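PDB 2R9Q: 2'-deoxycytidine 5'-triphosphate deaminase from Agrobacterium tumefaciens, which probably catalyses the hydrolytic deamination of dCTP to dUTP and ammonia. Local coordinates for residues Arg8-Leu21 / Ser164-Asn176. Numbering follows the deposited sequence.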
loop_
_atom_site.group_PDB
_atom_site.type_symbol
_atom_site.label_atom_id
_atom_site.label_comp_id
_atom_site.label_asym_id
_atom_site.label_seq_id
_atom_site.Cartn_x
_atom_site.Cartn_y
_atom_site.Cartn_z
ATOM N N ARG B 8 8.384 11.520 50.794
ATOM C CA ARG B 8 8.477 10.321 49.902
ATOM C C ARG B 8 9.934 9.935 49.734
ATOM O O ARG B 8 10.777 10.817 49.544
ATOM C CB ARG B 8 7.966 10.641 48.488
ATOM C CG ARG B 8 6.557 11.188 48.335
ATOM C CD ARG B 8 5.495 10.109 48.352
ATOM N NE ARG B 8 5.911 8.874 47.687
ATOM C CZ ARG B 8 5.212 7.748 47.728
ATOM N NH1 ARG B 8 4.047 7.689 48.353
ATOM N NH2 ARG B 8 5.658 6.675 47.122
ATOM N N THR B 9 10.232 8.641 49.733
ATOM C CA THR B 9 11.536 8.182 49.252
ATOM C C THR B 9 11.486 7.350 47.964
ATOM O O THR B 9 12.529 6.897 47.496
ATOM C CB THR B 9 12.327 7.390 50.332
ATOM O OG1 THR B 9 11.566 6.235 50.753
ATOM C CG2 THR B 9 12.711 8.320 51.534
ATOM N N THR B 10 10.285 7.132 47.426
ATOM C CA THR B 10 10.104 6.568 46.084
ATOM C C THR B 10 9.143 7.424 45.249
ATOM O O THR B 10 8.137 7.905 45.755
ATOM C CB THR B 10 9.571 5.125 46.091
ATOM O OG1 THR B 10 8.280 5.099 46.705
ATOM C CG2 THR B 10 10.535 4.154 46.786
ATOM N N GLY B 11 9.474 7.617 43.974
ATOM C CA GLY B 11 8.576 8.290 43.020
ATOM C C GLY B 11 9.298 8.887 41.827
ATOM O O GLY B 11 10.442 8.563 41.570
ATOM N N ILE B 12 8.619 9.782 41.123
ATOM C CA ILE B 12 9.164 10.447 39.948
ATOM C C ILE B 12 9.908 11.722 40.364
ATOM O O ILE B 12 9.437 12.468 41.204
ATOM C CB ILE B 12 8.047 10.749 38.879
ATOM C CG1 ILE B 12 7.465 9.430 38.365
ATOM C CG2 ILE B 12 8.595 11.526 37.703
ATOM C CD1 ILE B 12 6.042 9.513 37.886
ATOM N N LEU B 13 11.077 11.939 39.772
ATOM C CA LEU B 13 11.817 13.182 39.940
ATOM C C LEU B 13 11.114 14.359 39.248
ATOM O O LEU B 13 10.812 14.322 38.047
ATOM C CB LEU B 13 13.278 13.052 39.437
ATOM C CG LEU B 13 14.278 12.198 40.253
ATOM C CD1 LEU B 13 13.966 10.696 40.221
ATOM C CD2 LEU B 13 15.691 12.458 39.737
ATOM N N ALA B 14 10.857 15.405 40.030
ATOM C CA ALA B 14 10.345 16.656 39.498
ATOM C C ALA B 14 11.473 17.417 38.776
ATOM O O ALA B 14 12.636 17.052 38.875
ATOM C CB ALA B 14 9.700 17.505 40.626
ATOM N N ASP B 15 11.114 18.450 38.025
ATOM C CA ASP B 15 12.097 19.314 37.353
ATOM C C ASP B 15 13.276 19.862 38.217
ATOM O O ASP B 15 14.384 20.063 37.702
ATOM C CB ASP B 15 11.390 20.479 36.632
ATOM C CG ASP B 15 10.304 21.128 37.457
ATOM O OD1 ASP B 15 10.248 20.874 38.672
ATOM O OD2 ASP B 15 9.500 21.889 36.883
ATOM N N GLY B 16 13.035 20.112 39.507
ATOM C CA GLY B 16 14.073 20.627 40.386
ATOM C C GLY B 16 15.161 19.594 40.544
ATOM O O GLY B 16 16.338 19.899 40.436
ATOM N N ALA B 17 14.747 18.375 40.832
ATOM C CA ALA B 17 15.611 17.216 40.866
ATOM C C ALA B 17 16.301 16.938 39.528
ATOM O O ALA B 17 17.478 16.610 39.503
ATOM C CB ALA B 17 14.825 15.997 41.325
ATOM N N ILE B 18 15.579 17.054 38.420
ATOM C CA ILE B 18 16.186 16.824 37.103
ATOM C C ILE B 18 17.294 17.855 36.905
ATOM O O ILE B 18 18.383 17.530 36.457
ATOM C CB ILE B 18 15.163 16.892 35.914
ATOM C CG1 ILE B 18 14.136 15.759 35.988
ATOM C CG2 ILE B 18 15.916 16.813 34.567
ATOM C CD1 ILE B 18 12.918 15.954 35.098
ATOM N N ARG B 19 17.000 19.102 37.249
ATOM C CA ARG B 19 17.996 20.156 37.196
ATOM C C ARG B 19 19.183 19.914 38.142
ATOM O O ARG B 19 20.296 20.165 37.772
ATOM C CB ARG B 19 17.342 21.510 37.458
ATOM C CG ARG B 19 16.664 22.041 36.209
ATOM C CD ARG B 19 16.193 23.422 36.373
ATOM N NE ARG B 19 14.806 23.447 36.794
ATOM C CZ ARG B 19 13.773 23.802 36.038
ATOM N NH1 ARG B 19 13.911 24.178 34.777
ATOM N NH2 ARG B 19 12.560 23.769 36.566
ATOM N N ALA B 20 18.921 19.409 39.350
ATOM C CA ALA B 20 19.973 19.036 40.313
ATOM C C ALA B 20 20.873 17.936 39.755
ATOM O O ALA B 20 22.078 17.996 39.932
ATOM C CB ALA B 20 19.366 18.611 41.625
ATOM N N LEU B 21 20.271 16.948 39.076
ATOM C CA LEU B 21 20.990 15.894 38.352
ATOM C C LEU B 21 21.929 16.436 37.288
ATOM O O LEU B 21 22.998 15.872 37.071
ATOM C CB LEU B 21 20.018 14.956 37.647
ATOM C CG LEU B 21 19.282 13.865 38.395
ATOM C CD1 LEU B 21 18.423 13.106 37.388
ATOM C CD2 LEU B 21 20.263 12.949 39.114
ATOM N N SER B 164 11.129 13.389 21.814
ATOM C CA SER B 164 10.969 12.419 22.857
ATOM C C SER B 164 11.242 13.021 24.209
ATOM O O SER B 164 11.852 14.063 24.309
ATOM C CB SER B 164 11.954 11.297 22.580
ATOM O OG SER B 164 11.693 10.202 23.398
ATOM N N GLN B 165 10.776 12.352 25.252
ATOM C CA GLN B 165 11.092 12.725 26.631
ATOM C C GLN B 165 11.345 11.538 27.575
ATOM O O GLN B 165 10.835 10.444 27.385
ATOM C CB GLN B 165 10.060 13.677 27.208
ATOM C CG GLN B 165 8.670 13.305 27.013
ATOM C CD GLN B 165 7.718 14.415 27.353
ATOM O OE1 GLN B 165 6.584 14.155 27.745
ATOM N NE2 GLN B 165 8.167 15.662 27.236
ATOM N N ILE B 166 12.182 11.802 28.576
ATOM C CA ILE B 166 12.618 10.826 29.557
ATOM C C ILE B 166 12.127 11.237 30.972
ATOM O O ILE B 166 12.313 12.375 31.405
ATOM C CB ILE B 166 14.161 10.629 29.462
ATOM C CG1 ILE B 166 14.654 9.477 30.339
ATOM C CG2 ILE B 166 14.931 11.882 29.812
ATOM C CD1 ILE B 166 16.129 9.259 30.201
ATOM N N ARG B 167 11.464 10.307 31.656
ATOM C CA ARG B 167 11.014 10.482 33.041
ATOM C C ARG B 167 11.891 9.640 33.966
ATOM O O ARG B 167 12.103 8.462 33.721
ATOM C CB ARG B 167 9.551 10.060 33.154
ATOM C CG ARG B 167 8.954 10.026 34.553
ATOM C CD ARG B 167 7.440 9.929 34.482
ATOM N NE ARG B 167 6.798 11.168 34.003
ATOM C CZ ARG B 167 5.488 11.339 33.878
ATOM N NH1 ARG B 167 4.662 10.357 34.159
ATOM N NH2 ARG B 167 4.999 12.496 33.457
ATOM N N PHE B 168 12.409 10.263 35.015
ATOM C CA PHE B 168 13.275 9.591 36.007
ATOM C C PHE B 168 12.508 9.242 37.259
ATOM O O PHE B 168 11.622 9.980 37.668
ATOM C CB PHE B 168 14.464 10.473 36.385
ATOM C CG PHE B 168 15.249 10.957 35.213
ATOM C CD1 PHE B 168 16.328 10.249 34.755
ATOM C CD2 PHE B 168 14.897 12.130 34.565
ATOM C CE1 PHE B 168 17.030 10.674 33.673
ATOM C CE2 PHE B 168 15.605 12.569 33.491
ATOM C CZ PHE B 168 16.674 11.843 33.042
ATOM N N ARG B 169 12.856 8.108 37.865
ATOM C CA ARG B 169 12.185 7.643 39.079
ATOM C C ARG B 169 13.053 6.812 40.054
ATOM O O ARG B 169 14.039 6.186 39.657
ATOM C CB ARG B 169 10.949 6.845 38.678
ATOM C CG ARG B 169 11.252 5.632 37.841
ATOM C CD ARG B 169 10.021 4.802 37.599
ATOM N NE ARG B 169 8.922 5.518 36.956
ATOM C CZ ARG B 169 8.879 5.864 35.669
ATOM N NH1 ARG B 169 9.899 5.638 34.848
ATOM N NH2 ARG B 169 7.808 6.477 35.206
ATOM N N ILE B 170 12.686 6.828 41.335
ATOM C CA ILE B 170 13.241 5.883 42.320
ATOM C C ILE B 170 12.118 4.958 42.757
ATOM O O ILE B 170 11.114 5.400 43.270
ATOM C CB ILE B 170 13.926 6.583 43.516
ATOM C CG1 ILE B 170 15.065 7.493 43.000
ATOM C CG2 ILE B 170 14.497 5.535 44.514
ATOM C CD1 ILE B 170 15.234 8.797 43.740
ATOM N N GLY B 171 12.298 3.667 42.488
ATOM C CA GLY B 171 11.234 2.673 42.610
ATOM C C GLY B 171 10.118 2.858 41.591
ATOM O O GLY B 171 10.293 3.470 40.541
ATOM N N HIS B 172 8.956 2.318 41.924
ATOM C CA HIS B 172 7.801 2.374 41.060
ATOM C C HIS B 172 6.573 2.631 41.912
ATOM O O HIS B 172 5.835 1.716 42.216
ATOM C CB HIS B 172 7.700 1.064 40.274
ATOM C CG HIS B 172 7.063 1.205 38.929
ATOM N ND1 HIS B 172 6.476 0.141 38.274
ATOM C CD2 HIS B 172 6.906 2.282 38.121
ATOM C CE1 HIS B 172 6.002 0.555 37.113
ATOM N NE2 HIS B 172 6.249 1.850 36.995
ATOM N N ALA B 173 6.354 3.904 42.239
ATOM C CA ALA B 173 5.320 4.343 43.178
ATOM C C ALA B 173 3.969 4.564 42.512
ATOM O O ALA B 173 3.378 5.646 42.625
ATOM C CB ALA B 173 5.764 5.607 43.894
ATOM N N LEU B 174 3.495 3.521 41.828
ATOM C CA LEU B 174 2.172 3.499 41.230
ATOM C C LEU B 174 1.095 3.434 42.296
ATOM O O LEU B 174 1.279 2.858 43.366
ATOM C CB LEU B 174 1.983 2.283 40.323
ATOM C CG LEU B 174 2.599 2.169 38.922
ATOM C CD1 LEU B 174 3.143 3.507 38.410
ATOM C CD2 LEU B 174 3.637 1.045 38.880
ATOM N N LEU B 175 -0.050 4.005 41.965
ATOM C CA LEU B 175 -1.232 3.911 42.802
ATOM C C LEU B 175 -2.032 2.670 42.431
ATOM O O LEU B 175 -2.150 2.338 41.255
ATOM C CB LEU B 175 -2.088 5.164 42.634
ATOM C CG LEU B 175 -1.570 6.409 43.354
ATOM C CD1 LEU B 175 -0.170 6.772 42.893
ATOM C CD2 LEU B 175 -2.565 7.546 43.139
ATOM N N ASN B 176 -2.564 1.980 43.443
ATOM C CA ASN B 176 -3.525 0.887 43.230
ATOM C C ASN B 176 -4.973 1.440 43.198
ATOM O O ASN B 176 -5.173 2.661 43.298
ATOM C CB ASN B 176 -3.333 -0.250 44.262
ATOM C CG ASN B 176 -3.623 0.175 45.728
ATOM O OD1 ASN B 176 -3.626 1.358 46.090
ATOM N ND2 ASN B 176 -3.845 -0.824 46.573
HETATM O O HOH W 1 11.326 12.712 35.592
#
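Gly11 and Ile170 form an antiparallel hydrogen-bonded pair, their backbones joined by Gly11 N to Ile170 O and Ile170 N to Gly11 O, each 2.8 Å, and just beyond, Leu13 N donates to Phe168 O at 2.9 Å. One step further, a water bridges the two segments, accepting from Phe168 N at 2.7 Å and lying 3.0 Å from Leu13 O. Ile12 and Arg169, the adjoining non-hydrogen-bonded pair, share a face of the sheet. There Ile12 lies obliquely across the aliphatic part of Arg167, with Ile12 CG2 3.5 Å from Arg167 CG and Ile12 CD1 against Arg167 CD. Arg167 reaches this place with CG anti to the backbone N (chi1 173°) and a bend at chi3, while its guanidinium is held by the carbonyls of Ala41, Ala277 and Phe297; Arg169 turns instead to Glu338 and Ser109. Leu13 CD1 rests on Phe168 CB at 3.9 Å and also approaches Ile170 CD1. The Phe168 ring meets the helix that follows: Leu21 CD1 sits over one face, and Ile18 CG1 lies 4.0 Å from ring atom CD2. At the other end, Ala173 CB packs beside Arg8 NH2 and the CA of Gly11, whose backbone angles themselves call for glycine. Arg8 is folded back by bends at chi2 and chi3, and its NE and NH2 both grip Thr10 O from the guanidinium edge, which probably helps to hold the group in that plane. The contact thus illustrates how an N-terminal strand is added to a beta sheet: 11-12 pairs with strand 162-170, and the hydrophobic side of helix 15-23 closes over Phe168 within the dUTPase-like N-terminal domain, next to strand 331-339 of the C-terminal one.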